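Local coordinates for protein putative agmatine deiminase (Streptococcus mutans, PDB 2EWO) that probably hydrolyses agmatine to N-carbamoylputrescine and ammonia, at residues A[312-324]-A[339-353]. Numbering follows the deposited sequence.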
# COMPACT_ATOMS: atom_id res chain seq x y z
N LEU A 312 10.70 31.31 3.07
CA LEU A 312 11.67 30.53 3.82
C LEU A 312 12.98 31.30 3.90
O LEU A 312 13.40 31.93 2.92
CB LEU A 312 11.89 29.16 3.14
CG LEU A 312 12.57 28.04 3.96
CD1 LEU A 312 14.02 28.35 4.15
CD2 LEU A 312 11.88 27.88 5.32
N ILE A 313 13.59 31.28 5.08
CA ILE A 313 14.85 31.97 5.33
C ILE A 313 16.05 31.02 5.36
O ILE A 313 16.46 30.58 6.44
CB ILE A 313 14.82 32.72 6.69
CG1 ILE A 313 13.70 33.76 6.68
CG2 ILE A 313 16.16 33.40 6.95
CD1 ILE A 313 13.80 34.78 5.56
N VAL A 314 16.61 30.69 4.20
CA VAL A 314 17.78 29.82 4.19
C VAL A 314 18.97 30.73 4.48
O VAL A 314 18.79 31.94 4.72
CB VAL A 314 17.96 29.14 2.81
CG1 VAL A 314 16.63 28.62 2.32
CG2 VAL A 314 18.55 30.11 1.81
N ASN A 315 20.18 30.17 4.51
CA ASN A 315 21.35 31.00 4.75
C ASN A 315 21.84 31.54 3.41
O ASN A 315 22.02 30.79 2.44
CB ASN A 315 22.46 30.21 5.48
CG ASN A 315 22.72 28.84 4.87
OD1 ASN A 315 22.90 28.70 3.66
ND2 ASN A 315 22.76 27.82 5.72
N GLY A 316 21.99 32.86 3.35
CA GLY A 316 22.43 33.52 2.13
C GLY A 316 21.40 33.51 1.00
O GLY A 316 21.76 33.57 -0.17
N GLY A 317 20.12 33.43 1.35
CA GLY A 317 19.08 33.41 0.34
C GLY A 317 17.66 33.42 0.88
O GLY A 317 17.42 33.08 2.04
N ILE A 318 16.71 33.82 0.05
CA ILE A 318 15.31 33.86 0.44
C ILE A 318 14.48 33.27 -0.67
O ILE A 318 14.72 33.55 -1.85
CB ILE A 318 14.83 35.30 0.69
CG1 ILE A 318 15.41 35.79 2.02
CG2 ILE A 318 13.30 35.35 0.70
CD1 ILE A 318 15.02 37.20 2.36
N ILE A 319 13.52 32.45 -0.29
CA ILE A 319 12.63 31.82 -1.26
C ILE A 319 11.27 32.45 -0.99
O ILE A 319 10.65 32.18 0.03
CB ILE A 319 12.58 30.30 -1.06
CG1 ILE A 319 14.00 29.75 -0.81
CG2 ILE A 319 11.93 29.65 -2.27
CD1 ILE A 319 14.96 29.83 -2.00
N LEU A 320 10.84 33.31 -1.90
CA LEU A 320 9.57 34.02 -1.75
C LEU A 320 8.52 33.62 -2.78
O LEU A 320 8.84 33.35 -3.94
CB LEU A 320 9.81 35.54 -1.81
CG LEU A 320 8.66 36.52 -1.54
CD1 LEU A 320 8.46 36.67 -0.03
CD2 LEU A 320 9.00 37.87 -2.16
N PRO A 321 7.24 33.59 -2.36
CA PRO A 321 6.13 33.23 -3.25
C PRO A 321 5.77 34.32 -4.24
O PRO A 321 5.80 35.50 -3.90
CB PRO A 321 5.01 32.90 -2.27
CG PRO A 321 5.31 33.76 -1.08
CD PRO A 321 6.80 33.64 -0.95
N GLN A 322 5.45 33.92 -5.47
CA GLN A 322 5.07 34.85 -6.53
C GLN A 322 3.80 34.34 -7.19
O GLN A 322 3.85 33.58 -8.17
CB GLN A 322 6.18 34.94 -7.59
CG GLN A 322 7.55 35.39 -7.10
CD GLN A 322 7.59 36.85 -6.68
OE1 GLN A 322 7.03 37.23 -5.66
NE2 GLN A 322 8.25 37.68 -7.49
N TYR A 323 2.66 34.78 -6.67
CA TYR A 323 1.35 34.36 -7.18
C TYR A 323 0.96 34.97 -8.53
O TYR A 323 0.06 34.48 -9.22
CB TYR A 323 0.27 34.67 -6.15
CG TYR A 323 0.66 34.31 -4.74
CD1 TYR A 323 0.91 32.98 -4.38
CD2 TYR A 323 0.81 35.30 -3.77
CE1 TYR A 323 1.30 32.66 -3.07
CE2 TYR A 323 1.20 34.98 -2.47
CZ TYR A 323 1.44 33.67 -2.12
OH TYR A 323 1.82 33.38 -0.83
N GLY A 324 1.64 36.04 -8.92
CA GLY A 324 1.30 36.70 -10.17
C GLY A 324 0.26 37.75 -9.86
O GLY A 324 -0.71 37.96 -10.61
N PHE A 339 16.35 41.74 4.15
CA PHE A 339 17.57 40.96 4.05
C PHE A 339 18.39 41.42 2.86
O PHE A 339 18.38 40.81 1.79
CB PHE A 339 17.24 39.46 3.93
CG PHE A 339 16.49 38.90 5.11
CD1 PHE A 339 15.10 38.98 5.17
CD2 PHE A 339 17.17 38.32 6.17
CE1 PHE A 339 14.40 38.48 6.26
CE2 PHE A 339 16.48 37.82 7.27
CZ PHE A 339 15.09 37.90 7.31
N PRO A 340 19.13 42.53 3.03
CA PRO A 340 19.97 43.10 1.97
C PRO A 340 21.08 42.15 1.54
O PRO A 340 21.30 41.92 0.35
CB PRO A 340 20.51 44.37 2.62
CG PRO A 340 20.63 43.98 4.06
CD PRO A 340 19.31 43.28 4.29
N ASP A 341 21.78 41.59 2.52
CA ASP A 341 22.87 40.68 2.25
C ASP A 341 22.35 39.24 2.07
O ASP A 341 22.89 38.30 2.64
CB ASP A 341 23.88 40.74 3.40
CG ASP A 341 23.22 40.60 4.76
OD1 ASP A 341 22.64 39.53 5.04
OD2 ASP A 341 23.27 41.57 5.55
N ARG A 342 21.30 39.10 1.27
CA ARG A 342 20.71 37.78 1.00
C ARG A 342 20.05 37.79 -0.36
O ARG A 342 19.13 38.57 -0.60
CB ARG A 342 19.66 37.44 2.06
CG ARG A 342 20.11 36.46 3.14
CD ARG A 342 18.90 35.84 3.83
NE ARG A 342 19.29 34.82 4.80
CZ ARG A 342 19.83 35.08 5.98
NH1 ARG A 342 20.06 36.33 6.36
NH2 ARG A 342 20.17 34.08 6.79
N LYS A 343 20.49 36.92 -1.26
CA LYS A 343 19.88 36.87 -2.58
C LYS A 343 18.44 36.39 -2.47
O LYS A 343 18.16 35.34 -1.88
CB LYS A 343 20.66 35.94 -3.52
CG LYS A 343 20.08 35.93 -4.93
CD LYS A 343 20.79 34.97 -5.86
CE LYS A 343 20.01 34.86 -7.17
NZ LYS A 343 20.38 33.67 -7.99
N VAL A 344 17.51 37.15 -3.03
CA VAL A 344 16.12 36.76 -2.96
C VAL A 344 15.69 36.12 -4.27
O VAL A 344 15.97 36.65 -5.35
CB VAL A 344 15.23 37.98 -2.62
CG1 VAL A 344 13.76 37.66 -2.81
CG2 VAL A 344 15.49 38.41 -1.18
N VAL A 345 15.03 34.95 -4.17
CA VAL A 345 14.53 34.23 -5.34
C VAL A 345 13.02 34.05 -5.17
O VAL A 345 12.54 33.87 -4.05
CB VAL A 345 15.17 32.81 -5.51
CG1 VAL A 345 14.61 32.13 -6.76
CG2 VAL A 345 16.68 32.92 -5.61
N GLY A 346 12.28 34.09 -6.27
CA GLY A 346 10.84 33.93 -6.18
C GLY A 346 10.32 32.86 -7.12
O GLY A 346 10.80 32.75 -8.25
N VAL A 347 9.35 32.07 -6.66
CA VAL A 347 8.78 30.99 -7.47
C VAL A 347 7.23 31.01 -7.48
O VAL A 347 6.59 31.42 -6.52
CB VAL A 347 9.26 29.60 -7.00
CG1 VAL A 347 9.03 28.56 -8.09
CG2 VAL A 347 10.73 29.65 -6.60
N ARG A 348 6.65 30.55 -8.58
CA ARG A 348 5.20 30.51 -8.72
C ARG A 348 4.59 29.44 -7.80
O ARG A 348 4.10 28.41 -8.27
CB ARG A 348 4.83 30.20 -10.17
CG ARG A 348 5.52 31.09 -11.17
CD ARG A 348 4.95 32.49 -11.11
NE ARG A 348 3.64 32.56 -11.75
CZ ARG A 348 3.04 33.70 -12.06
NH1 ARG A 348 3.64 34.85 -11.78
NH2 ARG A 348 1.86 33.69 -12.65
N THR A 349 4.63 29.70 -6.49
CA THR A 349 4.10 28.77 -5.50
C THR A 349 2.61 29.04 -5.26
O THR A 349 2.06 28.78 -4.19
CB THR A 349 4.88 28.87 -4.16
OG1 THR A 349 4.75 30.19 -3.62
CG2 THR A 349 6.35 28.57 -4.40
N GLU A 350 1.97 29.56 -6.30
CA GLU A 350 0.56 29.87 -6.27
C GLU A 350 -0.23 28.56 -6.36
O GLU A 350 -1.30 28.43 -5.76
CB GLU A 350 0.22 30.76 -7.47
CG GLU A 350 0.84 30.24 -8.75
CD GLU A 350 -0.03 30.46 -9.95
OE1 GLU A 350 -1.25 30.23 -9.84
OE2 GLU A 350 0.51 30.83 -11.02
N GLU A 351 0.30 27.60 -7.12
CA GLU A 351 -0.35 26.31 -7.31
C GLU A 351 -0.48 25.51 -6.01
O GLU A 351 -1.35 24.64 -5.89
CB GLU A 351 0.42 25.48 -8.34
CG GLU A 351 -0.35 24.27 -8.85
CD GLU A 351 -1.52 24.66 -9.74
OE1 GLU A 351 -1.47 25.78 -10.30
OE2 GLU A 351 -2.47 23.86 -9.88
N ILE A 352 0.38 25.80 -5.04
CA ILE A 352 0.33 25.11 -3.76
C ILE A 352 -0.51 25.92 -2.78
O ILE A 352 -0.95 25.43 -1.74
CB ILE A 352 1.75 24.87 -3.15
CG1 ILE A 352 2.27 26.13 -2.48
CG2 ILE A 352 2.73 24.48 -4.24
CD1 ILE A 352 3.49 25.85 -1.64
N ALA A 353 -0.72 27.19 -3.12
CA ALA A 353 -1.53 28.06 -2.28
C ALA A 353 -2.98 27.63 -2.41
O ALA A 353 -3.84 28.04 -1.63
CB ALA A 353 -1.36 29.51 -2.70
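Extended from CG to NE (chi2 -161°, chi3 176°), the side chain of Arg342 runs past Gly317 to the turn joining strands 312-314 and 317-321, while Ile318, with CG1 beside its backbone N (chi1 -74°), sends CD1 to the ring of Phe339. Both contacts lie where the chain leads into 343-347, the second strand of a beta-alpha-beta unit, in which helix 328-338 links the parallel neighbours 317-321 and 343-347. The pairing illustrates how such a crossover is zipped: Ile318 N, Leu320 N and Gln322 N donate to Lys343 O, Val345 O and Val347 O, and the carbonyls of Ile318 and Leu320 accept from Val345 N and Val347 N. The bond from Leu320 N to Val345 O (2.8 Å) is nearly straight. Side chains then sort by face. Ile318 CB packs against Val344 CG2 at 3.7 Å, the two side chains pointing the same way, and helix 328-338 covers Val344 and Leu320; Ile319 and Val347 turn to the other face, against helix 43-57. Past the strands, the edge of the Tyr323 ring comes within 3.7 Å of Glu350 CA through CD1, and the hydroxyl of Tyr323 is hydrogen-bonded to Ser307 O. At the opposite end Ile313 CG2 lies over one face of the Arg342 guanidinium, whose NE and NH2 share Val314 O in the guanidinium plane; the NE bond is the shorter, 2.9 Å from NE to Val314 O.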